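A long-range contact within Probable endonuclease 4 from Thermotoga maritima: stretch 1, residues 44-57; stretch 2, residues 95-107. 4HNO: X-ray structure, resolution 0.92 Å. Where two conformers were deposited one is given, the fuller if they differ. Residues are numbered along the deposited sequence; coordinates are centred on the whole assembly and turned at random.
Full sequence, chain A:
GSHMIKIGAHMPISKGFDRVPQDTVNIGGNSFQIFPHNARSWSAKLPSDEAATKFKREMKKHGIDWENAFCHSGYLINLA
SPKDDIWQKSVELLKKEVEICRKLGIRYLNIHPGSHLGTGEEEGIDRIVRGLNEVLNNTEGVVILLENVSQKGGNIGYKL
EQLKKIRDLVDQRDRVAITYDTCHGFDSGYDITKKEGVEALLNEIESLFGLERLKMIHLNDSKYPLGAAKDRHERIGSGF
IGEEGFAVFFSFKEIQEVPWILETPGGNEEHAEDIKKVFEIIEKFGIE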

# COMPACT_ATOMS: atom_id res chain seq x y z
N ALA A 44 2.22 9.87 18.15
CA ALA A 44 1.02 10.21 17.42
C ALA A 44 -0.19 10.07 18.35
O ALA A 44 -0.31 9.11 19.12
CB ALA A 44 0.82 9.30 16.21
N LYS A 45 -1.11 11.00 18.23
CA LYS A 45 -2.37 10.92 18.94
C LYS A 45 -3.29 9.89 18.30
O LYS A 45 -3.24 9.59 17.10
CB LYS A 45 -3.08 12.27 18.94
CG LYS A 45 -2.36 13.32 19.75
CD LYS A 45 -3.16 14.62 19.80
CE LYS A 45 -2.24 15.81 19.98
NZ LYS A 45 -2.97 17.06 20.31
N LEU A 46 -4.18 9.38 19.14
CA LEU A 46 -5.32 8.63 18.67
C LEU A 46 -6.40 9.59 18.17
O LEU A 46 -6.54 10.69 18.68
CB LEU A 46 -5.97 7.83 19.79
CG LEU A 46 -5.14 6.71 20.37
CD1 LEU A 46 -5.88 6.14 21.56
CD2 LEU A 46 -4.92 5.62 19.36
N PRO A 47 -7.25 9.12 17.25
CA PRO A 47 -8.50 9.86 17.03
C PRO A 47 -9.30 9.89 18.32
O PRO A 47 -9.28 8.92 19.08
CB PRO A 47 -9.22 9.02 15.97
CG PRO A 47 -8.68 7.69 16.09
CD PRO A 47 -7.22 7.86 16.51
N SER A 48 -10.00 10.98 18.57
CA SER A 48 -10.90 11.02 19.70
C SER A 48 -12.02 10.00 19.52
O SER A 48 -12.29 9.52 18.41
CB SER A 48 -11.51 12.41 19.87
OG SER A 48 -12.41 12.67 18.82
N ASP A 49 -12.70 9.69 20.61
CA ASP A 49 -13.87 8.84 20.51
C ASP A 49 -14.86 9.39 19.51
O ASP A 49 -15.42 8.65 18.70
CB ASP A 49 -14.57 8.69 21.85
CG ASP A 49 -13.72 8.06 22.90
OD1 ASP A 49 -12.67 7.45 22.60
OD2 ASP A 49 -14.13 8.16 24.07
N GLU A 50 -15.13 10.68 19.58
CA GLU A 50 -16.08 11.32 18.68
C GLU A 50 -15.63 11.20 17.24
O GLU A 50 -16.43 10.91 16.36
CB GLU A 50 -16.22 12.79 19.09
CG GLU A 50 -17.13 13.62 18.21
CD GLU A 50 -18.59 13.30 18.39
OE1 GLU A 50 -19.40 13.74 17.55
OE2 GLU A 50 -18.92 12.59 19.37
N ALA A 51 -14.34 11.44 17.00
CA ALA A 51 -13.83 11.37 15.64
C ALA A 51 -13.96 9.97 15.06
O ALA A 51 -14.29 9.79 13.88
CB ALA A 51 -12.37 11.82 15.61
N ALA A 52 -13.66 8.95 15.87
CA ALA A 52 -13.75 7.58 15.41
C ALA A 52 -15.20 7.20 15.12
O ALA A 52 -15.49 6.54 14.13
CB ALA A 52 -13.13 6.63 16.41
N THR A 53 -16.11 7.62 15.99
CA THR A 53 -17.52 7.32 15.77
C THR A 53 -18.02 7.98 14.50
O THR A 53 -18.73 7.37 13.71
CB THR A 53 -18.32 7.78 16.98
OG1 THR A 53 -17.90 7.02 18.11
CG2 THR A 53 -19.81 7.59 16.75
N LYS A 54 -17.65 9.24 14.28
CA LYS A 54 -18.12 9.95 13.10
C LYS A 54 -17.57 9.28 11.83
O LYS A 54 -18.26 9.19 10.83
CB LYS A 54 -17.73 11.42 13.16
CG LYS A 54 -18.46 12.25 12.14
CD LYS A 54 -18.34 13.73 12.42
CE LYS A 54 -19.04 14.55 11.34
NZ LYS A 54 -18.88 16.01 11.56
N PHE A 55 -16.31 8.86 11.88
CA PHE A 55 -15.73 8.13 10.76
C PHE A 55 -16.53 6.87 10.44
O PHE A 55 -16.88 6.62 9.29
CB PHE A 55 -14.27 7.81 11.06
CG PHE A 55 -13.63 6.90 10.05
CD1 PHE A 55 -13.34 7.35 8.77
CD2 PHE A 55 -13.34 5.60 10.36
CE1 PHE A 55 -12.76 6.52 7.84
CE2 PHE A 55 -12.76 4.76 9.44
CZ PHE A 55 -12.48 5.21 8.19
N LYS A 56 -16.82 6.08 11.47
CA LYS A 56 -17.58 4.86 11.26
C LYS A 56 -18.98 5.18 10.73
O LYS A 56 -19.51 4.45 9.89
CB LYS A 56 -17.69 4.06 12.55
CG LYS A 56 -16.36 3.47 12.97
CD LYS A 56 -16.42 2.88 14.35
CE LYS A 56 -15.08 2.28 14.73
NZ LYS A 56 -15.14 1.78 16.10
N ARG A 57 -19.59 6.25 11.21
CA ARG A 57 -20.92 6.64 10.76
C ARG A 57 -20.90 6.95 9.27
O ARG A 57 -21.77 6.53 8.52
CB ARG A 57 -21.40 7.83 11.57
CG ARG A 57 -22.85 8.14 11.33
CD ARG A 57 -23.38 9.15 12.26
NE ARG A 57 -22.78 10.47 12.12
CZ ARG A 57 -22.14 11.13 13.09
NH1 ARG A 57 -21.92 10.56 14.28
NH2 ARG A 57 -21.67 12.35 12.87
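Stretch 2 (95-107) KKEVEICRKLGIR

The firmest tie between the two stretches is made by Lys103. Its side chain is extended, with all four chi angles t, and it carries NZ to the start of helix 49-57, where NZ donates to Asp49 OD1 at 2.8 Å in a salt bridge and to Pro47 O, also at 2.8 Å. A long, flexible lysine suits this place: its aliphatic portion can lie along apolar neighbours while its charge meets a carboxylate and a backbone carbonyl at the far end. Ser48 caps the same helix, its OG accepting from Ala51 N at 2.9 Å. Lys96, two turns earlier, repeats the theme with a different shape. Its chi1 is t but chi2 to chi4 are all p, so the chain curls and NZ donates to Ala44 O at 2.8 Å.

At the other end the CA-to-CB bond of Lys56 runs sideways, but the extended side chain brings NZ up to stretch 2. The hydrogen bond from Lys56 NZ to Lys103 O is weak, at 3.3 Å, but two waters add to the tie: water 2 bridges Lys56 NZ and the same Lys103 O, while water 1 joins Lys56 NZ to Arg102 O.

The backbones that support these contacts differ in form. Residues 44-48 run extended beside helix 95-104, with Leu46 CA 5.6 Å from Ile100 CA; from Asp49 the chain becomes helical. The two helices cross at 56° between their N-to-C directions, their axes 9.9 Å apart at closest approach. Small Ala52 points toward stretch 2 and permits close backbone approach, its CA lying 5.2 Å from Leu104 CA.

Apolar side chains fill the space between. Ile100 receives the extended segment: its CG1 is 3.8 Å from Leu46 CD2, and its CG2 is 4.0 Å from Pro47 CD. Leu104 then fits among three residues, its CD2 lying 3.8 Å from Pro47 CG, 4.2 Å from Ala52 CB and 3.9 Å from Phe55 CD2. The compact proline ring thus touches both Ile100 and Leu104. Farther along, Phe55 CZ meets Ile106 CD1 at 4.0 Å, while the ring edge faces Leu104 O, with CE2 3.4 Å away. That carbonyl is buried without a hydrogen-bonding partner.

Helix 95-104 gives way at Gly105, whose positive phi of 91° would jam a CB against the preceding carbonyl oxygen. An ideal CB here would lie 3.6 Å from Lys56 CE, a close contact and no clash, so it is the backbone angles that call for glycine. Together the stretches bury 723 Å², counting both sides.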

# COMPACT_ATOMS: atom_id res chain seq x y z
N LYS A 95 3.19 0.29 16.75
CA LYS A 95 2.15 -0.19 17.66
C LYS A 95 1.03 0.84 17.78
O LYS A 95 -0.15 0.49 17.75
CB LYS A 95 2.69 -0.48 19.06
CG LYS A 95 3.58 -1.69 19.23
CD LYS A 95 4.20 -1.76 20.63
CE LYS A 95 5.18 -2.89 20.77
NZ LYS A 95 5.89 -2.80 22.07
N LYS A 96 1.40 2.11 17.94
CA LYS A 96 0.39 3.17 18.00
C LYS A 96 -0.42 3.24 16.71
O LYS A 96 -1.63 3.39 16.75
CB LYS A 96 1.07 4.50 18.33
CG LYS A 96 0.20 5.73 18.13
CD LYS A 96 -1.13 5.78 18.85
CE LYS A 96 -1.05 5.73 20.36
NZ LYS A 96 -0.26 6.88 20.88
N GLU A 97 0.24 3.11 15.55
CA GLU A 97 -0.53 3.13 14.31
C GLU A 97 -1.50 1.96 14.23
O GLU A 97 -2.62 2.14 13.74
CB GLU A 97 0.43 3.11 13.12
CG GLU A 97 1.22 4.38 12.96
CD GLU A 97 2.12 4.35 11.70
OE1 GLU A 97 2.53 5.42 11.24
OE2 GLU A 97 2.39 3.22 11.22
N VAL A 98 -1.10 0.79 14.70
CA VAL A 98 -2.04 -0.33 14.76
C VAL A 98 -3.24 0.03 15.64
O VAL A 98 -4.38 -0.26 15.30
CB VAL A 98 -1.33 -1.61 15.25
CG1 VAL A 98 -2.35 -2.69 15.62
CG2 VAL A 98 -0.37 -2.11 14.18
N GLU A 99 -2.98 0.66 16.78
CA GLU A 99 -4.06 1.03 17.66
C GLU A 99 -4.95 2.12 17.07
O GLU A 99 -6.16 2.11 17.33
CB GLU A 99 -3.51 1.35 19.03
CG GLU A 99 -2.94 0.04 19.71
CD GLU A 99 -4.01 -1.09 19.88
OE1 GLU A 99 -5.08 -0.80 20.47
OE2 GLU A 99 -3.81 -2.23 19.43
N ILE A 100 -4.40 3.04 16.29
CA ILE A 100 -5.21 3.99 15.57
C ILE A 100 -6.14 3.26 14.60
O ILE A 100 -7.34 3.53 14.54
CB ILE A 100 -4.34 5.02 14.81
CG1 ILE A 100 -3.62 5.95 15.80
CG2 ILE A 100 -5.17 5.81 13.82
CD1 ILE A 100 -2.46 6.72 15.22
N CYS A 101 -5.57 2.34 13.82
CA CYS A 101 -6.39 1.55 12.91
C CYS A 101 -7.50 0.85 13.67
O CYS A 101 -8.66 0.88 13.26
CB CYS A 101 -5.54 0.52 12.17
SG CYS A 101 -4.41 1.19 10.96
N ARG A 102 -7.15 0.20 14.77
CA ARG A 102 -8.12 -0.56 15.54
C ARG A 102 -9.24 0.35 16.04
O ARG A 102 -10.40 -0.03 16.01
CB ARG A 102 -7.38 -1.28 16.68
CG ARG A 102 -8.18 -2.20 17.58
CD ARG A 102 -8.51 -3.60 17.03
NE ARG A 102 -9.51 -3.53 15.98
CZ ARG A 102 -10.81 -3.40 16.21
NH1 ARG A 102 -11.63 -3.34 15.16
NH2 ARG A 102 -11.32 -3.34 17.44
N LYS A 103 -8.92 1.57 16.48
CA LYS A 103 -9.94 2.48 16.97
C LYS A 103 -10.88 2.95 15.86
O LYS A 103 -12.08 3.10 16.08
CB LYS A 103 -9.30 3.66 17.69
CG LYS A 103 -10.32 4.51 18.41
CD LYS A 103 -9.73 5.52 19.36
CE LYS A 103 -10.85 6.30 20.06
NZ LYS A 103 -10.34 7.25 21.05
N LEU A 104 -10.33 3.18 14.67
CA LEU A 104 -11.13 3.56 13.51
C LEU A 104 -11.91 2.41 12.88
O LEU A 104 -12.85 2.66 12.13
CB LEU A 104 -10.23 4.18 12.43
CG LEU A 104 -9.58 5.51 12.77
CD1 LEU A 104 -8.61 5.91 11.67
CD2 LEU A 104 -10.61 6.61 13.02
N GLY A 105 -11.49 1.18 13.16
CA GLY A 105 -12.03 0.01 12.50
C GLY A 105 -11.27 -0.41 11.24
O GLY A 105 -11.65 -1.38 10.59
N ILE A 106 -10.21 0.30 10.89
CA ILE A 106 -9.43 -0.04 9.71
C ILE A 106 -8.69 -1.36 9.96
O ILE A 106 -8.10 -1.58 11.02
CB ILE A 106 -8.45 1.12 9.39
CG1 ILE A 106 -9.19 2.38 8.96
CG2 ILE A 106 -7.42 0.70 8.37
CD1 ILE A 106 -9.74 2.34 7.57
N ARG A 107 -8.73 -2.20 8.94
CA ARG A 107 -8.30 -3.57 9.05
C ARG A 107 -6.84 -3.82 8.63
O ARG A 107 -6.29 -4.86 8.92
CB ARG A 107 -9.24 -4.43 8.21
CG ARG A 107 -10.65 -4.43 8.75
CD ARG A 107 -11.59 -5.25 7.90
NE ARG A 107 -12.93 -5.18 8.46
CZ ARG A 107 -14.01 -5.69 7.90
NH1 ARG A 107 -13.92 -6.31 6.74
NH2 ARG A 107 -15.19 -5.56 8.48
O HOH W 1 -13.14 -0.17 16.21
O HOH W 2 -13.38 2.29 18.47